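PDB 3KA7: oxidoreductase from Methanosarcina mazei, which binds FAD and probably works as a flavin-dependent oxidoreductase of the amine oxidase family. Local coordinates for residues N41-H55 / E319-H331. Numbering follows the deposited sequence.
Sequences NLSYKGFQLSSGAFH and ELAPPGKHLTMCH. With FAD (flavin-adenine dinucleotide), chain B.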
ATOM      1  N   ASN A  41      13.749   2.280   3.351  1.00 11.63           N
ATOM      2  CA  ASN A  41      14.669   1.223   2.926  1.00 12.86           C
ATOM      3  C   ASN A  41      15.255   0.480   4.116  1.00 13.86           C
ATOM      4  O   ASN A  41      15.343   1.025   5.214  1.00 14.76           O
ATOM      5  CB  ASN A  41      15.811   1.794   2.074  1.00 12.61           C
ATOM      6  CG  ASN A  41      15.344   2.304   0.723  1.00 12.27           C
ATOM      7  OD1 ASN A  41      14.148   2.518   0.496  1.00 12.90           O
ATOM      8  ND2 ASN A  41      16.293   2.512  -0.183  1.00 12.40           N
ATOM      9  N   LEU A  42      15.652  -0.763   3.890  1.00 14.81           N
ATOM     10  CA  LEU A  42      16.371  -1.536   4.886  1.00 16.16           C
ATOM     11  C   LEU A  42      17.603  -2.097   4.202  1.00 16.37           C
ATOM     12  O   LEU A  42      17.481  -2.856   3.244  1.00 16.72           O
ATOM     13  CB  LEU A  42      15.508  -2.677   5.414  1.00 16.64           C
ATOM     14  CG  LEU A  42      16.303  -3.872   5.944  1.00 18.76           C
ATOM     15  CD1 LEU A  42      17.013  -3.493   7.225  1.00 21.37           C
ATOM     16  CD2 LEU A  42      15.397  -5.073   6.167  1.00 21.11           C
ATOM     17  N   SER A  43      18.781  -1.681   4.661  1.00 16.94           N
ATOM     18  CA  SER A  43      20.038  -2.188   4.109  1.00 17.17           C
ATOM     19  C   SER A  43      20.234  -3.630   4.575  1.00 16.89           C
ATOM     20  O   SER A  43      20.269  -3.899   5.776  1.00 17.30           O
ATOM     21  CB  SER A  43      21.219  -1.322   4.563  1.00 17.43           C
ATOM     22  OG  SER A  43      21.079   0.025   4.136  1.00 19.73           O
ATOM     23  N   TYR A  44      20.350  -4.560   3.633  1.00 16.19           N
ATOM     24  CA  TYR A  44      20.461  -5.978   3.966  1.00 16.04           C
ATOM     25  C   TYR A  44      21.360  -6.704   2.970  1.00 16.18           C
ATOM     26  O   TYR A  44      21.002  -6.880   1.809  1.00 15.48           O
ATOM     27  CB  TYR A  44      19.085  -6.645   4.007  1.00 15.93           C
ATOM     28  CG  TYR A  44      19.085  -8.013   4.649  1.00 16.42           C
ATOM     29  CD1 TYR A  44      19.050  -8.152   6.038  1.00 16.66           C
ATOM     30  CD2 TYR A  44      19.105  -9.167   3.873  1.00 16.06           C
ATOM     31  CE1 TYR A  44      19.043  -9.412   6.627  1.00 17.29           C
ATOM     32  CE2 TYR A  44      19.097 -10.424   4.457  1.00 17.57           C
ATOM     33  CZ  TYR A  44      19.071 -10.538   5.832  1.00 17.97           C
ATOM     34  OH  TYR A  44      19.066 -11.786   6.412  1.00 19.55           O
ATOM     35  N   LYS A  45      22.534  -7.114   3.440  1.00 15.84           N
ATOM     36  CA  LYS A  45      23.479  -7.858   2.610  1.00 16.50           C
ATOM     37  C   LYS A  45      23.785  -7.202   1.258  1.00 16.22           C
ATOM     38  O   LYS A  45      23.898  -7.879   0.237  1.00 16.68           O
ATOM     39  CB  LYS A  45      23.006  -9.305   2.445  1.00 15.71           C
ATOM     40  CG  LYS A  45      22.992 -10.048   3.774  1.00 17.47           C
ATOM     41  CD  LYS A  45      22.679 -11.519   3.623  1.00 18.56           C
ATOM     42  CE  LYS A  45      22.781 -12.210   4.984  1.00 19.84           C
ATOM     43  NZ  LYS A  45      22.315 -13.611   4.936  1.00 21.20           N
ATOM     44  N   GLY A  46      23.919  -5.881   1.260  1.00 15.97           N
ATOM     45  CA  GLY A  46      24.274  -5.151   0.053  1.00 16.03           C
ATOM     46  C   GLY A  46      23.078  -4.771  -0.804  1.00 16.04           C
ATOM     47  O   GLY A  46      23.239  -4.146  -1.843  1.00 16.14           O
ATOM     48  N   PHE A  47      21.882  -5.156  -0.358  1.00 15.44           N
ATOM     49  CA  PHE A  47      20.635  -4.826  -1.052  1.00 14.95           C
ATOM     50  C   PHE A  47      19.883  -3.738  -0.299  1.00 14.92           C
ATOM     51  O   PHE A  47      19.952  -3.668   0.932  1.00 15.32           O
ATOM     52  CB  PHE A  47      19.728  -6.055  -1.129  1.00 14.81           C
ATOM     53  CG  PHE A  47      20.183  -7.093  -2.112  1.00 15.04           C
ATOM     54  CD1 PHE A  47      19.635  -7.139  -3.387  1.00 14.25           C
ATOM     55  CD2 PHE A  47      21.147  -8.027  -1.765  1.00 14.89           C
ATOM     56  CE1 PHE A  47      20.041  -8.100  -4.307  1.00 14.55           C
ATOM     57  CE2 PHE A  47      21.555  -8.991  -2.678  1.00 15.78           C
ATOM     58  CZ  PHE A  47      21.005  -9.027  -3.949  1.00 15.07           C
ATOM     59  N   GLN A  48      19.155  -2.902  -1.035  1.00 14.15           N
ATOM     60  CA  GLN A  48      18.223  -1.969  -0.417  1.00 13.52           C
ATOM     61  C   GLN A  48      16.835  -2.605  -0.414  1.00 13.01           C
ATOM     62  O   GLN A  48      16.065  -2.421  -1.349  1.00 12.07           O
ATOM     63  CB  GLN A  48      18.186  -0.641  -1.180  1.00 14.21           C
ATOM     64  CG  GLN A  48      19.434   0.220  -1.006  1.00 16.93           C
ATOM     65  CD  GLN A  48      19.663   0.633   0.439  1.00 21.09           C
ATOM     66  OE1 GLN A  48      20.667   0.247   1.056  1.00 24.53           O
ATOM     67  NE2 GLN A  48      18.735   1.411   0.989  1.00 20.90           N
ATOM     68  N   LEU A  49      16.554  -3.391   0.619  1.00 12.49           N
ATOM     69  CA  LEU A  49      15.220  -3.947   0.802  1.00 12.15           C
ATOM     70  C   LEU A  49      14.354  -2.828   1.383  1.00 12.20           C
ATOM     71  O   LEU A  49      14.761  -1.667   1.409  1.00 12.10           O
ATOM     72  CB  LEU A  49      15.272  -5.167   1.737  1.00 11.82           C
ATOM     73  CG  LEU A  49      16.227  -6.302   1.320  1.00 11.40           C
ATOM     74  CD1 LEU A  49      16.082  -7.548   2.232  1.00 11.68           C
ATOM     75  CD2 LEU A  49      16.004  -6.664  -0.154  1.00 10.87           C
ATOM     76  N   SER A  50      13.158  -3.161   1.845  1.00 12.03           N
ATOM     77  CA  SER A  50      12.296  -2.128   2.397  1.00 12.66           C
ATOM     78  C   SER A  50      11.645  -2.585   3.682  1.00 12.00           C
ATOM     79  O   SER A  50      11.622  -3.779   3.999  1.00 12.50           O
ATOM     80  CB  SER A  50      11.203  -1.728   1.408  1.00 12.64           C
ATOM     81  OG  SER A  50      10.131  -2.651   1.443  1.00 16.05           O
ATOM     82  N   SER A  51      11.126  -1.615   4.422  1.00 11.23           N
ATOM     83  CA  SER A  51      10.383  -1.877   5.650  1.00 12.05           C
ATOM     84  C   SER A  51       8.930  -2.281   5.376  1.00 12.01           C
ATOM     85  O   SER A  51       8.143  -2.483   6.305  1.00 13.11           O
ATOM     86  CB  SER A  51      10.385  -0.621   6.504  1.00 11.63           C
ATOM     87  OG  SER A  51       9.903   0.463   5.738  1.00 11.58           O
ATOM     88  N   GLY A  52       8.569  -2.388   4.105  1.00 11.84           N
ATOM     89  CA  GLY A  52       7.218  -2.773   3.733  1.00 11.99           C
ATOM     90  C   GLY A  52       7.063  -2.705   2.228  1.00 12.22           C
ATOM     91  O   GLY A  52       7.284  -3.702   1.524  1.00 13.17           O
ATOM     92  N   ALA A  53       6.695  -1.523   1.743  1.00 11.80           N
ATOM     93  CA  ALA A  53       6.346  -1.302   0.336  1.00 11.47           C
ATOM     94  C   ALA A  53       7.418  -1.763  -0.661  1.00 11.22           C
ATOM     95  O   ALA A  53       8.616  -1.693  -0.394  1.00 11.65           O
ATOM     96  CB  ALA A  53       6.012   0.171   0.112  1.00 11.75           C
ATOM     97  N   PHE A  54       6.966  -2.224  -1.821  1.00 10.75           N
ATOM     98  CA  PHE A  54       7.842  -2.845  -2.797  1.00 11.12           C
ATOM     99  C   PHE A  54       8.529  -1.784  -3.660  1.00 10.86           C
ATOM    100  O   PHE A  54       8.692  -1.977  -4.865  1.00 11.03           O
ATOM    101  CB  PHE A  54       7.034  -3.793  -3.691  1.00 11.35           C
ATOM    102  CG  PHE A  54       6.746  -5.149  -3.086  1.00 13.57           C
ATOM    103  CD1 PHE A  54       7.043  -6.304  -3.798  1.00 15.97           C
ATOM    104  CD2 PHE A  54       6.153  -5.282  -1.846  1.00 17.59           C
ATOM    105  CE1 PHE A  54       6.758  -7.567  -3.271  1.00 15.93           C
ATOM    106  CE2 PHE A  54       5.864  -6.546  -1.320  1.00 15.75           C
ATOM    107  CZ  PHE A  54       6.177  -7.674  -2.022  1.00 15.11           C
ATOM    108  N   HIS A  55       8.939  -0.664  -3.059  1.00 10.43           N
ATOM    109  CA  HIS A  55       9.674   0.364  -3.834  1.00 11.06           C
ATOM    110  C   HIS A  55       8.917   0.824  -5.082  1.00 11.33           C
ATOM    111  O   HIS A  55       9.521   1.106  -6.129  1.00 11.12           O
ATOM    112  CB  HIS A  55      11.053  -0.164  -4.235  1.00 11.35           C
ATOM    113  CG  HIS A  55      12.007  -0.296  -3.084  1.00 11.15           C
ATOM    114  ND1 HIS A  55      12.877  -1.361  -2.951  1.00 12.25           N
ATOM    115  CD2 HIS A  55      12.226   0.504  -2.015  1.00 10.23           C
ATOM    116  CE1 HIS A  55      13.593  -1.204  -1.849  1.00  9.80           C
ATOM    117  NE2 HIS A  55      13.215  -0.083  -1.264  1.00 12.76           N
ATOM    118  N   GLU A 319      21.077   0.621  -8.364  1.00 17.49           N
ATOM    119  CA  GLU A 319      21.817   0.887  -7.120  1.00 18.15           C
ATOM    120  C   GLU A 319      21.185   0.208  -5.906  1.00 17.45           C
ATOM    121  O   GLU A 319      21.755   0.218  -4.814  1.00 17.50           O
ATOM    122  CB  GLU A 319      21.952   2.396  -6.847  1.00 19.09           C
ATOM    123  CG  GLU A 319      22.566   3.217  -7.985  1.00 22.58           C
ATOM    124  CD  GLU A 319      24.005   2.851  -8.285  1.00 27.68           C
ATOM    125  OE1 GLU A 319      24.774   2.578  -7.335  1.00 30.58           O
ATOM    126  OE2 GLU A 319      24.375   2.846  -9.481  1.00 30.35           O
ATOM    127  N   LEU A 320      19.998  -0.365  -6.088  1.00 16.63           N
ATOM    128  CA  LEU A 320      19.313  -1.029  -4.976  1.00 16.07           C
ATOM    129  C   LEU A 320      19.814  -2.458  -4.732  1.00 15.81           C
ATOM    130  O   LEU A 320      19.329  -3.146  -3.841  1.00 15.39           O
ATOM    131  CB  LEU A 320      17.798  -1.026  -5.202  1.00 15.98           C
ATOM    132  CG  LEU A 320      17.192   0.373  -5.343  1.00 15.16           C
ATOM    133  CD1 LEU A 320      15.696   0.276  -5.603  1.00 14.40           C
ATOM    134  CD2 LEU A 320      17.469   1.199  -4.103  1.00 17.14           C
ATOM    135  N   ALA A 321      20.788  -2.898  -5.527  1.00 15.53           N
ATOM    136  CA  ALA A 321      21.407  -4.199  -5.368  1.00 15.64           C
ATOM    137  C   ALA A 321      22.889  -4.110  -5.724  1.00 15.96           C
ATOM    138  O   ALA A 321      23.304  -3.168  -6.412  1.00 15.81           O
ATOM    139  CB  ALA A 321      20.728  -5.230  -6.255  1.00 15.64           C
ATOM    140  N   PRO A 322      23.683  -5.093  -5.270  1.00 16.72           N
ATOM    141  CA  PRO A 322      25.088  -5.179  -5.681  1.00 17.42           C
ATOM    142  C   PRO A 322      25.212  -5.406  -7.181  1.00 18.44           C
ATOM    143  O   PRO A 322      24.272  -5.883  -7.819  1.00 18.13           O
ATOM    144  CB  PRO A 322      25.597  -6.440  -4.973  1.00 17.66           C
ATOM    145  CG  PRO A 322      24.624  -6.704  -3.863  1.00 17.84           C
ATOM    146  CD  PRO A 322      23.305  -6.161  -4.326  1.00 16.18           C
ATOM    147  N   PRO A 323      26.400  -5.119  -7.738  1.00 19.01           N
ATOM    148  CA  PRO A 323      26.714  -5.346  -9.146  1.00 19.56           C
ATOM    149  C   PRO A 323      26.384  -6.777  -9.591  1.00 19.72           C
ATOM    150  O   PRO A 323      26.705  -7.740  -8.891  1.00 20.47           O
ATOM    151  CB  PRO A 323      28.234  -5.107  -9.199  1.00 19.71           C
ATOM    152  CG  PRO A 323      28.479  -4.114  -8.109  1.00 19.26           C
ATOM    153  CD  PRO A 323      27.523  -4.505  -7.007  1.00 19.34           C
ATOM    154  N   GLY A 324      25.723  -6.905 -10.735  1.00 20.22           N
ATOM    155  CA  GLY A 324      25.407  -8.220 -11.294  1.00 20.07           C
ATOM    156  C   GLY A 324      24.318  -8.967 -10.540  1.00 20.22           C
ATOM    157  O   GLY A 324      24.209 -10.196 -10.630  1.00 20.33           O
ATOM    158  N   LYS A 325      23.522  -8.234  -9.770  1.00 19.38           N
ATOM    159  CA  LYS A 325      22.409  -8.857  -9.063  1.00 18.50           C
ATOM    160  C   LYS A 325      21.138  -8.081  -9.356  1.00 17.22           C
ATOM    161  O   LYS A 325      21.191  -6.883  -9.635  1.00 16.75           O
ATOM    162  CB  LYS A 325      22.655  -8.872  -7.546  1.00 19.03           C
ATOM    163  CG  LYS A 325      23.815  -9.758  -7.090  1.00 21.00           C
ATOM    164  CD  LYS A 325      23.656 -11.183  -7.580  1.00 24.69           C
ATOM    165  CE  LYS A 325      24.892 -12.020  -7.263  1.00 28.65           C
ATOM    166  NZ  LYS A 325      25.105 -12.177  -5.794  1.00 30.12           N
ATOM    167  N   HIS A 326      20.001  -8.767  -9.311  1.00 15.83           N
ATOM    168  CA  HIS A 326      18.709  -8.087  -9.327  1.00 14.93           C
ATOM    169  C   HIS A 326      18.000  -8.344  -8.000  1.00 13.87           C
ATOM    170  O   HIS A 326      18.225  -9.365  -7.348  1.00 14.07           O
ATOM    171  CB  HIS A 326      17.826  -8.568 -10.486  1.00 15.80           C
ATOM    172  CG  HIS A 326      18.084  -7.858 -11.779  1.00 15.99           C
ATOM    173  ND1 HIS A 326      17.790  -6.525 -11.967  1.00 16.97           N
ATOM    174  CD2 HIS A 326      18.620  -8.294 -12.945  1.00 17.39           C
ATOM    175  CE1 HIS A 326      18.128  -6.167 -13.192  1.00 18.81           C
ATOM    176  NE2 HIS A 326      18.625  -7.225 -13.811  1.00 18.52           N
ATOM    177  N   LEU A 327      17.163  -7.395  -7.602  1.00 12.91           N
ATOM    178  CA  LEU A 327      16.302  -7.571  -6.437  1.00 12.21           C
ATOM    179  C   LEU A 327      14.914  -7.883  -6.951  1.00 11.44           C
ATOM    180  O   LEU A 327      14.281  -7.037  -7.579  1.00 11.17           O
ATOM    181  CB  LEU A 327      16.265  -6.289  -5.612  1.00 12.21           C
ATOM    182  CG  LEU A 327      15.319  -6.245  -4.404  1.00 12.56           C
ATOM    183  CD1 LEU A 327      15.513  -7.464  -3.470  1.00 13.90           C
ATOM    184  CD2 LEU A 327      15.480  -4.925  -3.649  1.00 13.46           C
ATOM    185  N   THR A 328      14.453  -9.094  -6.689  1.00 10.91           N
ATOM    186  CA  THR A 328      13.136  -9.523  -7.137  1.00 10.88           C
ATOM    187  C   THR A 328      12.311  -9.799  -5.891  1.00 10.56           C
ATOM    188  O   THR A 328      12.714 -10.601  -5.041  1.00 10.84           O
ATOM    189  CB  THR A 328      13.241 -10.787  -7.982  1.00 10.81           C
ATOM    190  OG1 THR A 328      14.191 -10.573  -9.036  1.00 12.34           O
ATOM    191  CG2 THR A 328      11.874 -11.169  -8.579  1.00 11.37           C
HETATM  192  N   MSE A 329      11.174  -9.111  -5.776  1.00 10.46           N
HETATM  193  CA  MSE A 329      10.317  -9.231  -4.591  1.00  9.74           C
HETATM  194  C   MSE A 329       8.933  -9.770  -4.938  1.00  9.58           C
HETATM  195  O   MSE A 329       8.300  -9.314  -5.889  1.00  8.69           O
HETATM  196  CB  MSE A 329      10.227  -7.897  -3.847  1.00 10.27           C
HETATM  197  CG  MSE A 329      11.583  -7.435  -3.322  1.00 12.25           C
HETATM  198 SE   MSE A 329      11.475  -5.812  -2.282  1.00 18.23          SE
HETATM  199  CE  MSE A 329      10.924  -4.591  -3.638  1.00 14.62           C
ATOM    200  N   CYS A 330       8.482 -10.742  -4.149  1.00  9.03           N
ATOM    201  CA  CYS A 330       7.229 -11.446  -4.374  1.00  9.65           C
ATOM    202  C   CYS A 330       6.248 -11.134  -3.253  1.00  9.05           C
ATOM    203  O   CYS A 330       6.651 -11.011  -2.102  1.00  9.56           O
ATOM    204  CB  CYS A 330       7.476 -12.951  -4.362  1.00  9.99           C
ATOM    205  SG  CYS A 330       8.854 -13.471  -5.430  1.00 14.89           S
ATOM    206  N   HIS A 331       4.967 -11.036  -3.588  1.00  8.51           N
ATOM    207  CA  HIS A 331       3.930 -10.835  -2.566  1.00  8.30           C
ATOM    208  C   HIS A 331       2.899 -11.948  -2.574  1.00  8.15           C
ATOM    209  O   HIS A 331       2.443 -12.389  -3.639  1.00  8.44           O
ATOM    210  CB  HIS A 331       3.171  -9.527  -2.767  1.00  8.81           C
ATOM    211  CG  HIS A 331       2.261  -9.200  -1.621  1.00 10.27           C
ATOM    212  ND1 HIS A 331       2.737  -8.862  -0.371  1.00 13.63           N
ATOM    213  CD2 HIS A 331       0.909  -9.213  -1.520  1.00 11.78           C
ATOM    214  CE1 HIS A 331       1.717  -8.664   0.448  1.00 12.32           C
ATOM    215  NE2 HIS A 331       0.596  -8.862  -0.226  1.00 11.18           N
TER
HETATM  216  PA  FAD B 500       3.182   3.812   8.907  1.00  9.21           P
HETATM  217  O1A FAD B 500       2.209   2.889   9.592  1.00 10.01           O
HETATM  218  O2A FAD B 500       4.127   3.180   7.912  1.00  9.81           O
HETATM  219  O5B FAD B 500       4.045   4.583  10.019  1.00  7.97           O
HETATM  220  C5B FAD B 500       3.524   4.748  11.332  1.00  5.76           C
HETATM  221  C4B FAD B 500       4.710   5.273  12.146  1.00  7.06           C
HETATM  222  O4B FAD B 500       4.327   5.585  13.471  1.00  8.95           O
HETATM  223  C3B FAD B 500       5.823   4.225  12.227  1.00  9.09           C
HETATM  224  O3B FAD B 500       7.048   4.770  11.762  1.00  9.76           O
HETATM  225  C2B FAD B 500       5.890   3.879  13.716  1.00  9.94           C
HETATM  226  O2B FAD B 500       7.196   3.556  14.154  1.00 11.67           O
HETATM  227  C1B FAD B 500       5.341   5.142  14.368  1.00  8.38           C
HETATM  228  N9A FAD B 500       4.709   4.943  15.679  1.00 11.42           N
HETATM  229  C8A FAD B 500       3.852   3.946  16.097  1.00 11.21           C
HETATM  230  N7A FAD B 500       3.475   4.222  17.380  1.00  9.24           N
HETATM  231  C5A FAD B 500       4.089   5.377  17.756  1.00 11.05           C
HETATM  232  C6A FAD B 500       4.090   6.101  18.939  1.00 11.31           C
HETATM  233  N6A FAD B 500       3.285   5.751  19.938  1.00 10.28           N
HETATM  234  N1A FAD B 500       4.834   7.261  19.015  1.00 11.04           N
HETATM  235  C2A FAD B 500       5.584   7.701  17.944  1.00 12.03           C
HETATM  236  N3A FAD B 500       5.589   6.977  16.770  1.00 11.10           N
HETATM  237  C4A FAD B 500       4.854   5.836  16.698  1.00 11.07           C
HETATM  238  N1  FAD B 500       2.230   0.623  -0.780  1.00 11.04           N
HETATM  239  C2  FAD B 500       2.432   1.092  -2.067  1.00 13.56           C
HETATM  240  O2  FAD B 500       1.960   2.187  -2.404  1.00 12.33           O
HETATM  241  N3  FAD B 500       3.138   0.313  -2.970  1.00 13.03           N
HETATM  242  C4  FAD B 500       3.639  -0.923  -2.600  1.00 14.43           C
HETATM  243  O4  FAD B 500       4.268  -1.620  -3.397  1.00 16.98           O
HETATM  244  C4X FAD B 500       3.432  -1.397  -1.313  1.00 12.76           C
HETATM  245  N5  FAD B 500       3.915  -2.644  -0.942  1.00 13.49           N
HETATM  246  C5X FAD B 500       3.712  -3.095   0.352  1.00 12.24           C
HETATM  247  C6  FAD B 500       4.206  -4.338   0.746  1.00 14.64           C
HETATM  248  C7  FAD B 500       4.023  -4.786   2.049  1.00 13.95           C
HETATM  249  C7M FAD B 500       4.564  -6.137   2.445  1.00 15.35           C
HETATM  250  C8  FAD B 500       3.337  -3.982   2.950  1.00 12.91           C
HETATM  251  C8M FAD B 500       3.110  -4.432   4.364  1.00 15.59           C
HETATM  252  C9  FAD B 500       2.833  -2.744   2.559  1.00 11.82           C
HETATM  253  C9A FAD B 500       3.027  -2.293   1.257  1.00 11.14           C
HETATM  254  N10 FAD B 500       2.525  -1.059   0.865  1.00 10.60           N
HETATM  255  C10 FAD B 500       2.731  -0.607  -0.410  1.00 11.21           C
HETATM  256  C1' FAD B 500       1.704  -0.223   1.789  1.00  7.30           C
HETATM  257  C2' FAD B 500       2.594   0.872   2.389  1.00  8.89           C
HETATM  258  O2' FAD B 500       3.825   0.298   2.821  1.00  9.31           O
HETATM  259  C3' FAD B 500       1.862   1.522   3.560  1.00  9.53           C
HETATM  260  O3' FAD B 500       0.525   1.812   3.171  1.00  9.56           O
HETATM  261  C4' FAD B 500       2.481   2.814   4.085  1.00  8.47           C
HETATM  262  O4' FAD B 500       3.872   2.692   4.298  1.00  8.97           O
HETATM  263  C5' FAD B 500       1.817   3.102   5.427  1.00  8.81           C
HETATM  264  O5' FAD B 500       2.143   4.423   5.780  1.00  7.02           O
HETATM  265  P   FAD B 500       1.409   5.129   6.998  1.00  9.21           P
HETATM  266  O1P FAD B 500       1.233   6.593   6.677  1.00  8.46           O
HETATM  267  O2P FAD B 500       0.139   4.406   7.400  1.00  8.08           O
HETATM  268  O3P FAD B 500       2.429   5.071   8.241  1.00 10.29           O
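Phe-47 drops its ring from the hairpin 41-50 onto the turn that leads into strand 326-331. Pro-322 CD sits over the centre of one face of the Phe-47 ring, 3.5 Å from the ring centroid, in a CH-pi contact. Ala-321 CB meets Phe-47 CE1 obliquely at 3.5 Å, and Leu-327 CB lies near the ring edge. With an alanine at Phe-47, Pro-322 CD would probably lose the face it rests on, and a gap is likely to open beside Ala-321 and Leu-327. Next along the strand, Gln-48 N gives a nearly straight hydrogen bond (173°) to Leu-320 O, 2.8 Å away, from above the carbonyl plane. Leu-49 CD2 and Leu-327 CD1 press together at 3.4 Å, tighter than usual.

At the flavin end, the side chains of Phe-54 and Met-329, a selenomethionine, run antiparallel past one another. Phe-54 CE1 lies 3.5 Å from Met-329 CB. Met-329 SE lies farther off, over the face of the Phe-54 ring, a Met-aromatic contact. With CG anti to the carbonyl carbon (chi1 -80°), the Phe-54 ring fits between strand 326-331 and FAD, whose C6 meets its edge. Phe-54 N also donates to FAD O4 at 3.2 Å. Behind it, Ser-50 OG bonds to Ala-53 O and accepts from Gly-52 N in an ST turn.

The contact joins this FAD-binding loop and hairpin to the mixed sheet. There strand 326-334 runs between 307-311 and 280-288, while Phe-47 and Leu-49 also touch Leu-365 of strand 362-370.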